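Local coordinates for probable methyltransferase (PDB 3KTY), which probably transfers methyl groups from S-adenosyl-L-methionine to RNA, as in the TrmH family, this chain being the SpoU-type methyltransferase part of a longer protein, at residues Arg12-Gln17 against Glu77-Val82; Ser19-Val24 against Gln52-Ala57; Gly37-Val42 against Glu67-His72; Leu84-Thr89 against Arg142-Pro147; Glu104-Ala109 against Trp166-Ala171. All blocks are in the same frame, centred on the assembly; numbering follows the deposited sequence. Where two conformers were deposited one is given.

Interaction 1: residues Arg12-Gln17 against Glu77-Val82; sequences RFIMTQ and EALAPV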
# COMPACT_ATOMS: atom_id res chain seq x y z
N ARG A 12 15.22 -8.05 -2.30
CA ARG A 12 14.85 -8.87 -1.13
C ARG A 12 14.23 -8.07 -0.04
O ARG A 12 14.69 -6.96 0.23
CB ARG A 12 16.09 -9.49 -0.51
CG ARG A 12 16.46 -10.68 -1.27
CD ARG A 12 17.86 -10.58 -1.62
NE ARG A 12 18.59 -11.46 -0.76
CZ ARG A 12 19.28 -12.50 -1.18
NH1 ARG A 12 19.37 -12.80 -2.47
NH2 ARG A 12 19.88 -13.23 -0.29
N PHE A 13 13.23 -8.65 0.63
CA PHE A 13 12.57 -7.99 1.77
C PHE A 13 12.82 -8.75 3.05
O PHE A 13 12.46 -9.92 3.19
CB PHE A 13 11.06 -7.85 1.53
CG PHE A 13 10.72 -7.10 0.26
CD1 PHE A 13 10.36 -5.77 0.30
CD2 PHE A 13 10.82 -7.73 -0.96
CE1 PHE A 13 10.07 -5.08 -0.87
CE2 PHE A 13 10.53 -7.06 -2.12
CZ PHE A 13 10.16 -5.74 -2.08
N ILE A 14 13.44 -8.06 3.99
CA ILE A 14 13.88 -8.63 5.23
C ILE A 14 13.09 -8.14 6.44
O ILE A 14 13.15 -6.97 6.79
CB ILE A 14 15.38 -8.38 5.43
CG1 ILE A 14 16.10 -8.88 4.17
CG2 ILE A 14 15.88 -9.14 6.70
CD1 ILE A 14 17.62 -8.76 4.23
N MSE A 15 12.37 -9.06 7.07
CA MSE A 15 11.65 -8.74 8.30
C MSE A 15 12.43 -9.17 9.53
O MSE A 15 12.71 -10.36 9.71
CB MSE A 15 10.32 -9.48 8.31
CG MSE A 15 9.30 -9.01 7.28
SE MSE A 15 7.83 -10.30 7.30
CE MSE A 15 6.78 -9.61 8.84
N THR A 16 12.77 -8.24 10.40
CA THR A 16 13.44 -8.63 11.63
C THR A 16 12.53 -8.84 12.87
O THR A 16 11.65 -8.04 13.18
CB THR A 16 14.55 -7.64 12.01
OG1 THR A 16 13.96 -6.41 12.43
CG2 THR A 16 15.51 -7.42 10.85
N GLN A 17 12.78 -9.94 13.56
CA GLN A 17 12.03 -10.28 14.76
C GLN A 17 10.51 -10.41 14.53
O GLN A 17 9.74 -10.09 15.41
CB GLN A 17 12.29 -9.24 15.85
CG GLN A 17 13.49 -9.53 16.69
CD GLN A 17 14.72 -8.79 16.23
OE1 GLN A 17 15.59 -9.36 15.56
NE2 GLN A 17 14.81 -7.52 16.59
N GLU A 77 23.93 -12.35 8.51
CA GLU A 77 23.69 -13.43 7.55
C GLU A 77 22.78 -12.99 6.38
O GLU A 77 23.08 -13.24 5.18
CB GLU A 77 23.06 -14.61 8.26
CG GLU A 77 22.96 -15.87 7.38
CD GLU A 77 24.37 -16.49 7.06
OE1 GLU A 77 25.40 -16.01 7.59
OE2 GLU A 77 24.44 -17.48 6.31
N ALA A 78 21.66 -12.32 6.71
CA ALA A 78 20.69 -11.87 5.70
C ALA A 78 21.28 -10.80 4.73
O ALA A 78 20.97 -10.78 3.54
CB ALA A 78 19.41 -11.40 6.34
N LEU A 79 22.18 -9.98 5.25
CA LEU A 79 22.88 -8.99 4.43
C LEU A 79 24.10 -9.47 3.66
O LEU A 79 24.57 -8.79 2.73
CB LEU A 79 23.24 -7.77 5.27
CG LEU A 79 21.96 -7.12 5.79
CD1 LEU A 79 22.19 -5.83 6.52
CD2 LEU A 79 21.03 -6.90 4.61
N ALA A 80 24.62 -10.65 3.98
CA ALA A 80 25.86 -11.05 3.30
C ALA A 80 25.78 -10.89 1.78
O ALA A 80 26.67 -10.32 1.20
CB ALA A 80 26.30 -12.47 3.68
N PRO A 81 24.70 -11.35 1.13
CA PRO A 81 24.81 -11.14 -0.32
C PRO A 81 24.26 -9.78 -0.80
O PRO A 81 24.17 -9.52 -1.98
CB PRO A 81 23.98 -12.29 -0.92
CG PRO A 81 23.24 -12.95 0.25
CD PRO A 81 23.50 -12.12 1.48
N VAL A 82 23.93 -8.89 0.11
CA VAL A 82 23.27 -7.70 -0.34
C VAL A 82 24.26 -6.59 -0.62
O VAL A 82 25.08 -6.29 0.22
CB VAL A 82 22.23 -7.24 0.68
CG1 VAL A 82 21.65 -5.88 0.25
CG2 VAL A 82 21.13 -8.31 0.81
O HOH W 1 18.99 -12.31 2.10

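Interaction 2: residues Ser19-Val24 against Gln52-Ala57; sequences SHPGNV and QPEAVA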
# COMPACT_ATOMS: atom_id res chain seq x y z
N SER A 19 7.01 -11.21 14.91
CA SER A 19 6.43 -11.72 16.14
C SER A 19 5.12 -12.44 15.83
O SER A 19 4.79 -13.44 16.47
CB SER A 19 6.20 -10.56 17.10
OG SER A 19 5.52 -10.99 18.25
N HIS A 20 4.38 -11.94 14.83
CA HIS A 20 3.06 -12.45 14.46
C HIS A 20 3.07 -13.23 13.13
O HIS A 20 3.36 -12.65 12.10
CB HIS A 20 2.08 -11.28 14.34
CG HIS A 20 2.02 -10.40 15.56
ND1 HIS A 20 1.31 -10.74 16.69
CD2 HIS A 20 2.56 -9.18 15.81
CE1 HIS A 20 1.43 -9.78 17.59
NE2 HIS A 20 2.19 -8.82 17.08
N PRO A 21 2.77 -14.54 13.16
CA PRO A 21 2.81 -15.40 11.96
C PRO A 21 1.89 -14.95 10.82
O PRO A 21 2.24 -15.11 9.65
CB PRO A 21 2.38 -16.77 12.48
CG PRO A 21 2.77 -16.76 13.90
CD PRO A 21 2.55 -15.32 14.37
N GLY A 22 0.72 -14.40 11.14
CA GLY A 22 -0.15 -13.86 10.12
C GLY A 22 0.48 -12.74 9.31
O GLY A 22 0.28 -12.67 8.10
N ASN A 23 1.20 -11.84 9.99
CA ASN A 23 1.98 -10.80 9.33
C ASN A 23 2.98 -11.38 8.31
O ASN A 23 3.26 -10.75 7.28
CB ASN A 23 2.78 -9.95 10.33
CG ASN A 23 1.91 -8.95 11.10
OD1 ASN A 23 1.01 -8.31 10.56
ND2 ASN A 23 2.24 -8.78 12.39
N VAL A 24 3.52 -12.55 8.61
CA VAL A 24 4.51 -13.17 7.72
C VAL A 24 3.86 -13.66 6.46
O VAL A 24 4.43 -13.51 5.37
CB VAL A 24 5.18 -14.39 8.34
CG1 VAL A 24 6.01 -15.10 7.31
CG2 VAL A 24 6.01 -14.00 9.55
N GLN A 52 3.67 -22.00 10.32
CA GLN A 52 2.50 -21.72 11.18
C GLN A 52 1.21 -21.54 10.37
O GLN A 52 1.21 -20.84 9.35
CB GLN A 52 2.72 -20.46 12.03
CG GLN A 52 3.95 -20.50 12.92
CD GLN A 52 3.74 -21.28 14.21
OE1 GLN A 52 4.14 -20.83 15.28
NE2 GLN A 52 3.10 -22.45 14.11
N PRO A 53 0.11 -22.16 10.84
CA PRO A 53 -1.19 -22.18 10.13
C PRO A 53 -1.71 -20.78 9.75
O PRO A 53 -2.22 -20.62 8.64
CB PRO A 53 -2.13 -22.88 11.10
CG PRO A 53 -1.24 -23.72 11.95
CD PRO A 53 0.06 -22.95 12.08
N GLU A 54 -1.58 -19.79 10.64
CA GLU A 54 -2.01 -18.43 10.28
C GLU A 54 -1.14 -17.73 9.22
O GLU A 54 -1.63 -16.87 8.48
CB GLU A 54 -2.18 -17.56 11.52
CG GLU A 54 -0.98 -17.48 12.45
CD GLU A 54 -1.31 -16.79 13.77
OE1 GLU A 54 -1.05 -15.57 13.90
OE2 GLU A 54 -1.84 -17.47 14.67
N ALA A 55 0.13 -18.09 9.13
CA ALA A 55 0.95 -17.53 8.07
C ALA A 55 0.45 -18.09 6.75
O ALA A 55 0.22 -17.34 5.80
CB ALA A 55 2.42 -17.84 8.25
N VAL A 56 0.30 -19.41 6.70
CA VAL A 56 -0.23 -20.07 5.51
C VAL A 56 -1.57 -19.45 5.08
O VAL A 56 -1.71 -19.00 3.95
CB VAL A 56 -0.43 -21.57 5.75
CG1 VAL A 56 -1.38 -22.15 4.73
CG2 VAL A 56 0.92 -22.30 5.73
N ALA A 57 -2.54 -19.44 6.00
CA ALA A 57 -3.89 -18.88 5.73
C ALA A 57 -3.91 -17.44 5.19
O ALA A 57 -4.67 -17.13 4.28
CB ALA A 57 -4.71 -18.97 6.97

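Interaction 3: residues Gly37-Val42 against Glu67-His72; sequences GELVLV and ERAAVH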
# COMPACT_ATOMS: atom_id res chain seq x y z
N GLY A 37 9.44 -12.18 -5.21
CA GLY A 37 9.32 -13.51 -4.64
C GLY A 37 10.22 -13.82 -3.46
O GLY A 37 10.18 -14.94 -2.96
N GLU A 38 11.02 -12.84 -3.04
CA GLU A 38 12.11 -13.07 -2.08
C GLU A 38 11.87 -12.47 -0.70
O GLU A 38 12.10 -11.28 -0.46
CB GLU A 38 13.43 -12.54 -2.64
CG GLU A 38 14.54 -13.54 -2.65
CD GLU A 38 14.29 -14.63 -3.65
OE1 GLU A 38 14.26 -14.30 -4.86
OE2 GLU A 38 14.13 -15.80 -3.24
N LEU A 39 11.47 -13.32 0.22
CA LEU A 39 11.21 -12.89 1.59
C LEU A 39 12.17 -13.58 2.57
O LEU A 39 12.34 -14.78 2.53
CB LEU A 39 9.77 -13.23 1.97
CG LEU A 39 9.36 -12.93 3.42
CD1 LEU A 39 9.19 -11.45 3.69
CD2 LEU A 39 8.06 -13.64 3.70
N VAL A 40 12.75 -12.78 3.45
CA VAL A 40 13.70 -13.23 4.40
C VAL A 40 13.29 -12.83 5.81
O VAL A 40 12.93 -11.68 6.07
CB VAL A 40 15.11 -12.61 4.10
CG1 VAL A 40 16.14 -13.13 5.12
CG2 VAL A 40 15.57 -12.95 2.70
N LEU A 41 13.36 -13.76 6.73
CA LEU A 41 13.09 -13.49 8.14
C LEU A 41 14.36 -13.57 8.98
O LEU A 41 15.12 -14.52 8.84
CB LEU A 41 12.16 -14.55 8.67
CG LEU A 41 10.77 -14.74 8.02
CD1 LEU A 41 9.96 -15.57 8.95
CD2 LEU A 41 10.09 -13.41 7.82
N VAL A 42 14.59 -12.59 9.84
CA VAL A 42 15.70 -12.64 10.78
C VAL A 42 15.18 -12.77 12.22
O VAL A 42 14.36 -11.97 12.68
CB VAL A 42 16.58 -11.38 10.66
CG1 VAL A 42 17.53 -11.26 11.86
CG2 VAL A 42 17.36 -11.40 9.34
N GLU A 67 6.90 -20.55 1.40
CA GLU A 67 7.70 -21.75 1.56
C GLU A 67 9.17 -21.43 1.39
O GLU A 67 9.97 -21.72 2.27
CB GLU A 67 7.31 -22.79 0.52
CG GLU A 67 6.16 -23.66 0.91
CD GLU A 67 5.42 -24.22 -0.30
OE1 GLU A 67 5.68 -23.74 -1.44
OE2 GLU A 67 4.59 -25.14 -0.12
N ARG A 68 9.52 -20.81 0.27
CA ARG A 68 10.91 -20.50 -0.06
C ARG A 68 11.59 -19.46 0.82
O ARG A 68 12.77 -19.22 0.65
CB ARG A 68 11.03 -20.04 -1.52
CG ARG A 68 10.68 -21.14 -2.54
CD ARG A 68 10.87 -20.66 -3.99
NE ARG A 68 9.89 -19.64 -4.40
CZ ARG A 68 10.06 -18.31 -4.35
NH1 ARG A 68 9.07 -17.53 -4.77
NH2 ARG A 68 11.19 -17.76 -3.91
N ALA A 69 10.85 -18.81 1.71
CA ALA A 69 11.43 -17.77 2.57
C ALA A 69 12.60 -18.31 3.40
O ALA A 69 12.51 -19.36 4.03
CB ALA A 69 10.38 -17.22 3.49
N ALA A 70 13.69 -17.57 3.43
CA ALA A 70 14.87 -17.96 4.16
C ALA A 70 14.76 -17.42 5.58
O ALA A 70 14.29 -16.31 5.78
CB ALA A 70 16.10 -17.38 3.44
N VAL A 71 15.18 -18.21 6.58
CA VAL A 71 15.22 -17.74 7.96
C VAL A 71 16.66 -17.78 8.48
O VAL A 71 17.26 -18.85 8.48
CB VAL A 71 14.38 -18.64 8.94
CG1 VAL A 71 14.42 -18.09 10.36
CG2 VAL A 71 12.97 -18.78 8.48
N HIS A 72 17.16 -16.66 8.99
CA HIS A 72 18.45 -16.57 9.64
C HIS A 72 18.27 -16.08 11.04
O HIS A 72 17.25 -15.52 11.36
CB HIS A 72 19.31 -15.60 8.90
CG HIS A 72 19.38 -15.89 7.45
ND1 HIS A 72 19.96 -17.05 6.96
CD2 HIS A 72 18.91 -15.22 6.37
CE1 HIS A 72 19.87 -17.05 5.64
NE2 HIS A 72 19.22 -15.95 5.26

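Interaction 4: residues Leu84-Thr89 against Arg142-Pro147; sequences LAFALT and RICHIP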
# COMPACT_ATOMS: atom_id res chain seq x y z
N LEU A 84 23.14 -3.33 -1.67
CA LEU A 84 22.49 -2.06 -1.31
C LEU A 84 21.26 -2.34 -0.43
O LEU A 84 20.29 -2.95 -0.88
CB LEU A 84 22.09 -1.27 -2.56
CG LEU A 84 21.31 0.02 -2.25
CD1 LEU A 84 22.14 0.96 -1.38
CD2 LEU A 84 20.80 0.75 -3.54
N ALA A 85 21.34 -1.94 0.83
CA ALA A 85 20.32 -2.31 1.76
C ALA A 85 19.73 -1.09 2.38
O ALA A 85 20.45 -0.27 2.93
CB ALA A 85 20.86 -3.22 2.84
N PHE A 86 18.41 -0.98 2.30
CA PHE A 86 17.72 0.12 2.99
C PHE A 86 17.11 -0.28 4.31
O PHE A 86 16.35 -1.26 4.39
CB PHE A 86 16.63 0.72 2.10
CG PHE A 86 17.15 1.38 0.89
CD1 PHE A 86 17.52 2.72 0.93
CD2 PHE A 86 17.29 0.66 -0.30
CE1 PHE A 86 17.99 3.35 -0.22
CE2 PHE A 86 17.77 1.28 -1.46
CZ PHE A 86 18.12 2.62 -1.41
N ALA A 87 17.44 0.46 5.35
CA ALA A 87 16.71 0.34 6.61
C ALA A 87 15.40 1.14 6.52
O ALA A 87 15.41 2.37 6.49
CB ALA A 87 17.55 0.85 7.73
N LEU A 88 14.27 0.45 6.51
CA LEU A 88 12.96 1.11 6.50
C LEU A 88 12.42 1.48 7.89
O LEU A 88 12.25 0.64 8.78
CB LEU A 88 11.96 0.21 5.78
CG LEU A 88 10.71 0.94 5.29
CD1 LEU A 88 11.05 2.37 4.97
CD2 LEU A 88 10.14 0.25 4.08
N THR A 89 12.12 2.76 8.09
CA THR A 89 11.63 3.20 9.39
C THR A 89 10.36 4.07 9.36
O THR A 89 9.87 4.50 8.29
CB THR A 89 12.71 4.00 10.09
OG1 THR A 89 12.78 5.30 9.49
CG2 THR A 89 14.07 3.31 9.96
N ARG A 142 21.68 2.60 3.78
CA ARG A 142 20.88 3.81 3.92
C ARG A 142 19.69 3.60 4.83
O ARG A 142 19.24 2.46 5.03
CB ARG A 142 20.36 4.24 2.57
CG ARG A 142 21.43 4.57 1.58
CD ARG A 142 21.92 5.98 1.79
NE ARG A 142 22.25 6.53 0.50
CZ ARG A 142 21.63 7.55 -0.08
NH1 ARG A 142 22.03 7.94 -1.28
NH2 ARG A 142 20.63 8.19 0.52
N ILE A 143 19.21 4.73 5.36
CA ILE A 143 17.93 4.79 6.05
C ILE A 143 16.95 5.38 5.08
O ILE A 143 17.26 6.35 4.37
CB ILE A 143 17.96 5.79 7.21
CG1 ILE A 143 19.31 6.52 7.28
CG2 ILE A 143 17.56 5.12 8.49
CD1 ILE A 143 20.37 5.89 8.22
N CYS A 144 15.76 4.82 5.02
CA CYS A 144 14.70 5.53 4.33
C CYS A 144 13.44 5.49 5.18
O CYS A 144 13.37 4.74 6.15
CB CYS A 144 14.51 5.02 2.89
SG CYS A 144 13.70 3.48 2.78
N HIS A 145 12.47 6.33 4.87
CA HIS A 145 11.25 6.38 5.67
C HIS A 145 10.02 6.54 4.81
O HIS A 145 10.08 6.96 3.65
CB HIS A 145 11.32 7.48 6.75
CG HIS A 145 10.96 8.84 6.27
ND1 HIS A 145 9.98 9.60 6.87
CD2 HIS A 145 11.42 9.57 5.23
CE1 HIS A 145 9.88 10.76 6.24
NE2 HIS A 145 10.74 10.76 5.24
N ILE A 146 8.88 6.17 5.38
CA ILE A 146 7.61 6.35 4.70
C ILE A 146 6.97 7.49 5.46
O ILE A 146 6.64 7.33 6.64
CB ILE A 146 6.77 5.08 4.78
CG1 ILE A 146 7.53 3.92 4.13
CG2 ILE A 146 5.43 5.29 4.12
CD1 ILE A 146 6.66 2.76 3.73
N PRO A 147 6.88 8.67 4.82
CA PRO A 147 6.32 9.88 5.44
C PRO A 147 4.79 9.81 5.47
O PRO A 147 4.15 10.47 4.65
CB PRO A 147 6.79 11.01 4.50
CG PRO A 147 6.87 10.35 3.11
CD PRO A 147 7.31 8.90 3.42

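Interaction 5: residues Glu104-Ala109 against Trp166-Ala171; sequences EAAGLA and WELRYA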
# COMPACT_ATOMS: atom_id res chain seq x y z
N GLU A 104 12.68 8.21 -3.27
CA GLU A 104 14.11 8.35 -3.54
C GLU A 104 14.83 6.98 -3.45
O GLU A 104 15.67 6.63 -4.28
CB GLU A 104 14.73 9.40 -2.60
CG GLU A 104 14.08 10.78 -2.76
CD GLU A 104 14.27 11.74 -1.57
OE1 GLU A 104 14.25 11.29 -0.40
OE2 GLU A 104 14.40 12.96 -1.81
N ALA A 105 14.47 6.19 -2.46
CA ALA A 105 15.16 4.96 -2.22
C ALA A 105 14.90 4.01 -3.39
O ALA A 105 15.83 3.37 -3.93
CB ALA A 105 14.78 4.38 -0.86
N ALA A 106 13.65 3.95 -3.82
CA ALA A 106 13.30 3.17 -5.01
C ALA A 106 14.08 3.57 -6.27
O ALA A 106 14.57 2.71 -7.00
CB ALA A 106 11.81 3.22 -5.27
N GLY A 107 14.20 4.87 -6.53
CA GLY A 107 15.03 5.35 -7.65
C GLY A 107 16.51 4.91 -7.57
O GLY A 107 17.09 4.45 -8.57
N LEU A 108 17.11 5.04 -6.39
CA LEU A 108 18.45 4.52 -6.10
C LEU A 108 18.53 3.02 -6.35
O LEU A 108 19.45 2.55 -6.97
CB LEU A 108 18.80 4.78 -4.66
CG LEU A 108 18.93 6.24 -4.33
CD1 LEU A 108 18.98 6.42 -2.81
CD2 LEU A 108 20.19 6.79 -5.03
N ALA A 109 17.54 2.26 -5.89
CA ALA A 109 17.55 0.84 -6.17
C ALA A 109 17.63 0.51 -7.66
O ALA A 109 18.35 -0.41 -8.05
CB ALA A 109 16.34 0.17 -5.56
N TRP A 166 5.46 -1.56 -3.70
CA TRP A 166 4.82 -0.81 -4.79
C TRP A 166 5.83 0.21 -5.38
O TRP A 166 6.08 0.23 -6.58
CB TRP A 166 3.45 -0.18 -4.33
CG TRP A 166 3.14 0.99 -5.08
CD1 TRP A 166 3.23 2.27 -4.66
CD2 TRP A 166 2.76 1.04 -6.46
NE1 TRP A 166 2.92 3.13 -5.69
CE2 TRP A 166 2.63 2.40 -6.81
CE3 TRP A 166 2.53 0.06 -7.45
CZ2 TRP A 166 2.29 2.82 -8.09
CZ3 TRP A 166 2.18 0.48 -8.73
CH2 TRP A 166 2.06 1.84 -9.03
N GLU A 167 6.47 1.00 -4.54
CA GLU A 167 7.52 1.95 -5.00
C GLU A 167 8.62 1.30 -5.83
O GLU A 167 9.03 1.79 -6.89
CB GLU A 167 8.13 2.62 -3.79
CG GLU A 167 7.13 3.70 -3.19
CD GLU A 167 6.89 4.92 -4.10
OE1 GLU A 167 7.69 5.16 -5.03
OE2 GLU A 167 5.91 5.66 -3.90
N LEU A 168 9.08 0.15 -5.33
CA LEU A 168 10.10 -0.59 -6.01
C LEU A 168 9.62 -1.14 -7.32
O LEU A 168 10.29 -1.07 -8.32
CB LEU A 168 10.60 -1.73 -5.12
CG LEU A 168 11.57 -1.24 -4.05
CD1 LEU A 168 11.84 -2.36 -3.09
CD2 LEU A 168 12.85 -0.78 -4.74
N ARG A 169 8.43 -1.69 -7.32
CA ARG A 169 7.89 -2.15 -8.59
C ARG A 169 7.82 -1.01 -9.61
O ARG A 169 8.25 -1.13 -10.76
CB ARG A 169 6.50 -2.75 -8.35
CG ARG A 169 5.74 -3.03 -9.61
CD ARG A 169 4.42 -3.86 -9.31
NE ARG A 169 3.87 -4.25 -10.60
CZ ARG A 169 4.32 -5.25 -11.34
NH1 ARG A 169 5.30 -6.01 -10.90
NH2 ARG A 169 3.80 -5.48 -12.53
N TYR A 170 7.27 0.10 -9.18
CA TYR A 170 7.09 1.19 -10.11
C TYR A 170 8.44 1.62 -10.65
O TYR A 170 8.59 1.95 -11.83
CB TYR A 170 6.38 2.39 -9.46
CG TYR A 170 5.86 3.36 -10.49
CD1 TYR A 170 4.61 3.16 -11.08
CD2 TYR A 170 6.63 4.45 -10.91
CE1 TYR A 170 4.11 4.04 -12.06
CE2 TYR A 170 6.12 5.35 -11.88
CZ TYR A 170 4.89 5.13 -12.45
OH TYR A 170 4.41 6.00 -13.42
N ALA A 171 9.42 1.68 -9.77
CA ALA A 171 10.71 2.19 -10.19
C ALA A 171 11.45 1.17 -11.11
O ALA A 171 12.26 1.55 -11.94
CB ALA A 171 11.56 2.60 -8.99

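Interaction 1: residues Arg12-Gln17 against Glu77-Val82
Ile14 on strand 11-16 and Ala78 on helix 75-79 come nearest each other, their CA atoms 7.6 Å apart, and Arg12 lies level with Val82 at 8.5 Å between CA atoms, a spacing that leaves the joining to side chains and one water. Ile14 carries the apolar half. Its CG1 is anti to the carbonyl carbon, and the extended chi2 (-178°) carries CD1 out to the helix, 3.8 Å from Ala78 CB and 3.9 Å from Leu79 CD2. Leu79 starts out away from the strand, yet its CD2 branch comes back to meet this methyl. Val40 and Val42 of strand 39-42 and Ala122 of strand 121-125 also touch Ile14. Arg12, bent at chi2 and chi3, stretches to the type I turn formed by Leu79 to Val82. There its NH2 comes 3.4 Å from Pro81 CG, the two side chains crossing at about a right angle, while Val82 CG2 lies obliquely to the guanidinium. A water at the guanidinium edge, in its plane, accepts a hydrogen bond of 2.7 Å from Arg12 NH2 and donates one of 2.9 Å to Ala78 O. A largely buried apolar contact thus sits beside a hydrated, partly exposed one: the water hydrates the arginine NH2 while bridging it to a helix carbonyl, which makes this polar link between the segments an indirect one.

Interaction 2: residues Ser19-Val24 against Gln52-Ala57
Pro21 and Gly22, at the start of helix 21-33, press against Gln52, Glu54 and Ala55 at the start of helix 53-59, and the packing is closest where the backbones nearly meet. Gly22, which has no side chain, and Ala55 have CA atoms 4.3 Å apart. Alongside, Ala55 CB sits 3.1 Å from Pro21 O, a tight approach of methyl to carbonyl. The proline ring fills the next place: its CB lies 3.4 Å from Glu54 CG and 3.7 Å from Gln52 CB. Deeper in, the fit relaxes, with Val24 CB 4.4 Å from Ala55 CB; Leu66 of helix 63-67 and Thr50 touch Val24 as well. The outer side is looser and polar. Glu54, an exposed residue, has CG in the crowded position between backbone N and carbonyl carbon (chi1 54°), and the chain, extended beyond CG, passes the proline obliquely. Its OE1 takes a weak hydrogen bond from Gly22 N, 3.5 Å long with an angle of 142° at the hydrogen. A carboxylate beside the first turn of a helix may interact favourably with the positive end of the helix dipole. Gln52 holds the N-cap position of its own helix. Helix 21-33 links the parallel neighbours 11-16 and 39-42, so the contact joins the head of a beta-alpha-beta crossover to the helix of the following crossover, as expected in an alpha/beta/alpha sandwich.

Interaction 3: residues Gly37-Val42 against Glu67-His72
Arg68 presents the edge of its guanidinium to Gly37 and Glu38, and His72 presents a ring edge to Val40; across this contact both flat groups are met at their rims, not over their faces. Gly37 O receives two bonds from Arg68, one of 3.1 Å from NH2 and a weak one of 3.3 Å from NH1; the NH2 donor stands 44° above the carbonyl plane. Glu38 OE2 lies in the guanidinium plane, 3.6 Å from Arg68 NH2, a long salt bridge in which carboxylate and guanidinium planes are turned 64° apart. The bend of the arginine at chi3 (-69°) swings NE round on the way to these partners. Beyond this polar end the backbones pair as parallel strands, 70-72 being the outermost strand of the sheet within this chain. Together with helices 53-59 and 63-67 between them, the strands make a beta-alpha-beta crossover. Ala70 N gives a bond of 3.2 Å to Leu39 O, Leu41 N one of 2.9 Å to Ala70 O, and His72 N one of 3.0 Å to Leu41 O. Val40, Val42, Ala70 and His72 point to the face covered by helix 75-79, where Val40 CG1 lies 3.7 Å from His72 CD2. Leu41 and Val71 point to the other face, meeting through CB and CG2, and Leu41 is packed there by Pro18, Met49 and Thr50.

Interaction 4: residues Leu84-Thr89 against Arg142-Pro147
Phe86 and Arg142 lie side by side, pointing to the same face of the sheet. Followed outward, Phe86 CB first passes Cys144 SG at 4.1 Å. With CG anti to the carbonyl carbon (chi1 -65°), the ring then runs beside the arginine: CD1 is 3.6 Å from Arg142 CB, and CE1 is 4.1 Å from Arg142 CG. At the tip, CE1 also meets Ala105 and CZ meets Leu108, both of helix 102-115. Cys144 SG lies obliquely to the Phe86 ring, 5.2 Å from its centroid and 51° off the normal, a sulfur-aromatic contact. The same sulfur touches Leu88 CD1 at 3.6 Å, a methyl that also packs on Ile146 CG1. The backbones hydrogen-bond as parallel strands, Ala87 N to Arg142 O at 2.7 Å and Cys144 N to Ala87 O at 2.9 Å. Cys144 O takes the backbone NH of Thr89 and, weakly, its hydroxyl, 3.4 Å from OG1. Thr89, Ala87, Ile143 and His145 occupy the opposite face, where Thr89 CG2 comes near Ile143 CG2. Just beyond, Pro147 O accepts a hydrogen bond from Arg169 NE of the second subunit, whose Trp166 packs on Ile146 and Pro147. The pair belongs to the parallel sheet of a SPOUT-type methyltransferase domain; in relatives the chain after this strand enters the knotted, cofactor-binding region.

Interaction 5: residues Glu104-Ala109 against Trp166-Ala171
Ala106 of helix 102-115 nestles against Glu167, Leu168 and Ala171 of helix 157-172, a helix-helix packing on one side of the alpha/beta/alpha sandwich. The segment axes approach to 8.6 Å and cross at -44°, and at the meeting point Ala106 and Leu168 have CA atoms only 5.0 Å apart. Ala106 and Ala171 each bring just a methyl group to the interface, which leaves little bulk there between the helices. The bump of Ala106 CB enters the shallow hollow between Glu167 and Ala171, one helical turn apart: it lies 3.5 Å from Glu167 O, 4.0 Å from Glu167 CB and 3.8 Å from Ala171 CB. The reverse fit is made by Leu168. Its CG is anti to the carbonyl carbon (chi1 -79°), and the CD2 branch bends toward the partner helix to fill the dip between Ala106 and Ala109, reaching Ala109 CB at 3.7 Å. On its sheet side Leu168 rests on Ile123 of strand 121-125, while Ala109 touches Val121 of the same strand. Glu167 offers this contact only its backbone and its aliphatic base. Its carboxylate turns elsewhere, to Arg103 of its own chain and, across the dimer interface, to Arg103 and Trp166 of the second subunit; the packing is therefore continuous with the subunit contact. The same Ala171 CB also touches the Ala106 carbonyl, 3.6 Å from Ala106 O, and comes near Gly107 N.

How the interactions relate
Interactions 1, 3 and 4 reach the same parallel sheet, and interactions 2 and 5 join helices flanking it. Along the chain, interactions 2 and 3 cross each other inside the loop closed by interaction 1; interactions 4 and 5, also crossing, follow in series. Interactions 1 and 3 are close, their centres about 8 Å apart and strands 11-16 and 39-42 adjacent. Interactions 4 and 5 lie about 11 Å apart, touching where Phe86 meets Ala105. The two ends are well separated, with about 27 Å between the centres of interactions 2 and 5. Phe13 on Leu168 links the halves, and only interactions 4 and 5 touch the second subunit, placing the dimer interface at that end.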